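Local coordinates for xyloglucan-specific endo-beta-1,4-glucanase (Uncultured bacterium, PDB 4W88), which hydrolyses internal beta-1,4-glucosidic bonds of xyloglucan as a family 5 glycoside hydrolase, at residues Y74-K85 against A126-F135. The protein carries 1 engineered substitution. Residues are numbered along the deposited sequence; the frame is centred on the assembly and turned at random.
Sequences YTISADWLARVK and AIWKQLAEAF. Engineered in segment 74-85: Thr75 (natural residue Pro).
Gln130 reaches from its helix to the backbone of Tyr74 and Ile76. CB lies 3.9 Å from Ile76 CD1, an apolar start. With CG anti to the carbonyl carbon (chi1 -63°) and the chain extended beyond it, the amide arrives at the loop ahead of helix 78-92. There CD and OE1 both lie against Ile76 CG1, and OE1 accepts the N-H of Ile76 on a lone pair, 2.8 Å from Ile76 N and nearly straight at 174°. NE2 gives one hydrogen to Tyr74 O at 2.9 Å; that oxygen lies in the plane of the Gln130 amide, whereas NE2 stands above the carbonyl plane of Tyr74. Its other hydrogen goes to Ala126 O, one turn back, at 3.1 Å. Three bonds thus fix the rotation of the amide. A leucine here would probably leave Tyr74 O and the Ile76 N-H without these mates and the loop less firmly tied to the helix. Next along the helix, Leu131 CD2 meets Ile76 CD1 at 3.8 Å and Leu81 CD1 at 4.0 Å, and Lys85 NZ closes the far end with a 2.9 Å bond to Ala134 O. The segments of helices 78-92 and 117-134 cross at -52°, neighbours on the outside of the TIM barrel; beneath them Val84 and Phe135 both touch Leu100 of strand 97-101, and Phe135 also reaches strand 142-145.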
# COMPACT_ATOMS: atom_id res chain seq x y z
N TYR A 74 -22.36 3.64 7.89
CA TYR A 74 -21.47 3.62 6.76
C TYR A 74 -21.50 2.23 6.07
O TYR A 74 -20.45 1.66 5.77
CB TYR A 74 -20.06 4.00 7.18
CG TYR A 74 -19.92 5.38 7.72
CD1 TYR A 74 -19.95 6.49 6.90
CD2 TYR A 74 -19.63 5.57 9.05
CE1 TYR A 74 -19.82 7.76 7.45
CE2 TYR A 74 -19.44 6.83 9.59
CZ TYR A 74 -19.52 7.93 8.78
OH TYR A 74 -19.30 9.24 9.19
N THR A 75 -22.70 1.68 5.90
CA THR A 75 -22.81 0.33 5.38
C THR A 75 -22.21 0.26 3.94
O THR A 75 -22.56 1.06 3.05
CB THR A 75 -24.28 -0.08 5.31
OG1 THR A 75 -24.76 -0.03 6.61
CG2 THR A 75 -24.47 -1.52 4.73
N ILE A 76 -21.32 -0.68 3.73
CA ILE A 76 -20.73 -0.90 2.42
C ILE A 76 -21.75 -1.58 1.50
O ILE A 76 -22.37 -2.63 1.86
CB ILE A 76 -19.44 -1.73 2.50
CG1 ILE A 76 -18.39 -1.16 3.50
CG2 ILE A 76 -18.85 -1.94 1.13
CD1 ILE A 76 -17.27 -2.13 3.82
N SER A 77 -21.98 -0.98 0.33
CA SER A 77 -22.94 -1.53 -0.62
C SER A 77 -22.61 -3.00 -0.86
O SER A 77 -21.46 -3.36 -1.09
CB SER A 77 -22.87 -0.78 -1.94
OG SER A 77 -23.97 -1.13 -2.73
N ALA A 78 -23.64 -3.85 -0.79
CA ALA A 78 -23.40 -5.29 -0.91
C ALA A 78 -22.69 -5.67 -2.18
O ALA A 78 -21.83 -6.59 -2.15
CB ALA A 78 -24.71 -6.07 -0.81
N ASP A 79 -23.03 -5.04 -3.31
CA ASP A 79 -22.42 -5.41 -4.57
C ASP A 79 -20.91 -5.10 -4.59
O ASP A 79 -20.08 -5.83 -5.14
CB ASP A 79 -23.12 -4.68 -5.71
CG ASP A 79 -23.12 -3.05 -5.56
OD1 ASP A 79 -22.94 -2.35 -4.57
OD2 ASP A 79 -23.39 -2.38 -6.55
N TRP A 80 -20.54 -3.97 -3.98
CA TRP A 80 -19.16 -3.57 -3.87
C TRP A 80 -18.38 -4.49 -2.94
O TRP A 80 -17.27 -4.98 -3.34
CB TRP A 80 -19.01 -2.13 -3.41
CG TRP A 80 -17.63 -1.64 -3.40
CD1 TRP A 80 -16.87 -1.32 -2.33
CD2 TRP A 80 -16.83 -1.38 -4.55
NE1 TRP A 80 -15.64 -0.86 -2.76
CE2 TRP A 80 -15.61 -0.90 -4.12
CE3 TRP A 80 -17.06 -1.52 -5.93
CZ2 TRP A 80 -14.59 -0.53 -5.00
CZ3 TRP A 80 -16.09 -1.13 -6.82
CH2 TRP A 80 -14.87 -0.61 -6.35
N LEU A 81 -18.93 -4.78 -1.76
CA LEU A 81 -18.26 -5.72 -0.92
C LEU A 81 -18.06 -7.11 -1.60
O LEU A 81 -16.96 -7.70 -1.48
CB LEU A 81 -19.05 -5.91 0.37
CG LEU A 81 -18.42 -6.83 1.42
CD1 LEU A 81 -17.07 -6.36 1.83
CD2 LEU A 81 -19.28 -6.85 2.66
N ALA A 82 -19.07 -7.59 -2.31
CA ALA A 82 -18.97 -8.83 -3.08
C ALA A 82 -17.86 -8.80 -4.11
O ALA A 82 -17.09 -9.75 -4.24
CB ALA A 82 -20.28 -9.25 -3.66
N ARG A 83 -17.73 -7.67 -4.80
CA ARG A 83 -16.68 -7.55 -5.82
C ARG A 83 -15.30 -7.51 -5.24
O ARG A 83 -14.41 -8.18 -5.74
CB ARG A 83 -16.95 -6.35 -6.72
CG ARG A 83 -15.93 -6.18 -7.81
CD ARG A 83 -15.80 -7.44 -8.68
NE ARG A 83 -14.76 -7.21 -9.66
CZ ARG A 83 -14.08 -8.19 -10.27
NH1 ARG A 83 -14.37 -9.46 -10.07
NH2 ARG A 83 -13.07 -7.89 -11.04
N VAL A 84 -15.14 -6.76 -4.17
CA VAL A 84 -13.87 -6.74 -3.43
C VAL A 84 -13.47 -8.14 -3.01
O VAL A 84 -12.34 -8.57 -3.26
CB VAL A 84 -13.96 -5.84 -2.22
CG1 VAL A 84 -12.70 -5.90 -1.41
CG2 VAL A 84 -14.16 -4.37 -2.69
N LYS A 85 -14.45 -8.89 -2.46
CA LYS A 85 -14.18 -10.27 -2.06
C LYS A 85 -13.78 -11.17 -3.28
O LYS A 85 -12.90 -12.02 -3.17
CB LYS A 85 -15.41 -10.81 -1.37
CG LYS A 85 -15.32 -12.24 -0.96
CD LYS A 85 -16.48 -12.69 -0.00
CE LYS A 85 -16.18 -12.18 1.38
NZ LYS A 85 -17.06 -12.90 2.42
N ALA A 126 -16.02 1.80 11.69
CA ALA A 126 -17.19 1.25 11.09
C ALA A 126 -16.95 0.50 9.77
O ALA A 126 -17.58 -0.56 9.51
CB ALA A 126 -18.26 2.30 10.92
N ILE A 127 -16.02 1.02 8.94
CA ILE A 127 -15.72 0.42 7.66
C ILE A 127 -14.96 -0.89 8.01
O ILE A 127 -15.27 -1.95 7.44
CB ILE A 127 -14.88 1.37 6.83
CG1 ILE A 127 -15.71 2.61 6.36
CG2 ILE A 127 -14.28 0.66 5.60
CD1 ILE A 127 -14.85 3.73 5.82
N TRP A 128 -13.95 -0.80 8.89
CA TRP A 128 -13.11 -1.94 9.18
C TRP A 128 -13.84 -3.04 9.91
O TRP A 128 -13.50 -4.23 9.71
CB TRP A 128 -11.81 -1.53 9.85
CG TRP A 128 -10.79 -1.14 8.84
CD1 TRP A 128 -10.34 0.12 8.57
CD2 TRP A 128 -10.19 -2.00 7.89
NE1 TRP A 128 -9.46 0.07 7.48
CE2 TRP A 128 -9.34 -1.23 7.07
CE3 TRP A 128 -10.25 -3.39 7.68
CZ2 TRP A 128 -8.57 -1.81 6.04
CZ3 TRP A 128 -9.52 -3.94 6.65
CH2 TRP A 128 -8.71 -3.16 5.82
N LYS A 129 -14.83 -2.70 10.76
CA LYS A 129 -15.63 -3.78 11.36
C LYS A 129 -16.28 -4.62 10.26
O LYS A 129 -16.29 -5.86 10.36
CB LYS A 129 -16.68 -3.21 12.33
CG LYS A 129 -17.70 -4.18 12.93
CD LYS A 129 -18.57 -3.46 13.99
CE LYS A 129 -19.35 -4.38 14.88
NZ LYS A 129 -20.47 -4.88 14.14
N GLN A 130 -16.85 -3.95 9.22
CA GLN A 130 -17.50 -4.65 8.16
C GLN A 130 -16.54 -5.47 7.33
O GLN A 130 -16.86 -6.63 6.96
CB GLN A 130 -18.27 -3.72 7.24
CG GLN A 130 -19.38 -2.98 7.91
CD GLN A 130 -19.98 -1.95 6.97
OE1 GLN A 130 -20.67 -2.26 5.99
NE2 GLN A 130 -19.63 -0.70 7.24
N LEU A 131 -15.38 -4.90 7.02
CA LEU A 131 -14.37 -5.63 6.22
C LEU A 131 -13.85 -6.84 6.98
O LEU A 131 -13.74 -7.92 6.45
CB LEU A 131 -13.23 -4.72 5.79
CG LEU A 131 -13.64 -3.64 4.77
CD1 LEU A 131 -12.36 -2.76 4.59
CD2 LEU A 131 -14.11 -4.26 3.51
N ALA A 132 -13.53 -6.63 8.26
CA ALA A 132 -13.07 -7.70 9.10
C ALA A 132 -14.15 -8.82 9.21
O ALA A 132 -13.82 -10.00 9.14
CB ALA A 132 -12.68 -7.18 10.48
N GLU A 133 -15.40 -8.47 9.39
CA GLU A 133 -16.46 -9.49 9.47
C GLU A 133 -16.45 -10.30 8.12
O GLU A 133 -16.60 -11.52 8.12
CB GLU A 133 -17.85 -8.91 9.73
CG GLU A 133 -18.24 -8.81 11.19
CD GLU A 133 -18.12 -10.09 12.03
OE1 GLU A 133 -18.68 -11.15 11.70
OE2 GLU A 133 -17.49 -10.02 13.08
N ALA A 134 -16.35 -9.61 6.99
CA ALA A 134 -16.48 -10.26 5.72
C ALA A 134 -15.35 -11.22 5.46
O ALA A 134 -15.54 -12.27 4.80
CB ALA A 134 -16.50 -9.24 4.62
N PHE A 135 -14.16 -10.88 5.94
CA PHE A 135 -12.95 -11.64 5.69
C PHE A 135 -12.46 -12.41 6.92
O PHE A 135 -11.34 -12.91 6.94
CB PHE A 135 -11.85 -10.69 5.15
CG PHE A 135 -12.15 -10.17 3.82
CD1 PHE A 135 -11.94 -10.98 2.71
CD2 PHE A 135 -12.58 -8.90 3.60
CE1 PHE A 135 -12.17 -10.52 1.45
CE2 PHE A 135 -12.85 -8.46 2.33
CZ PHE A 135 -12.63 -9.25 1.25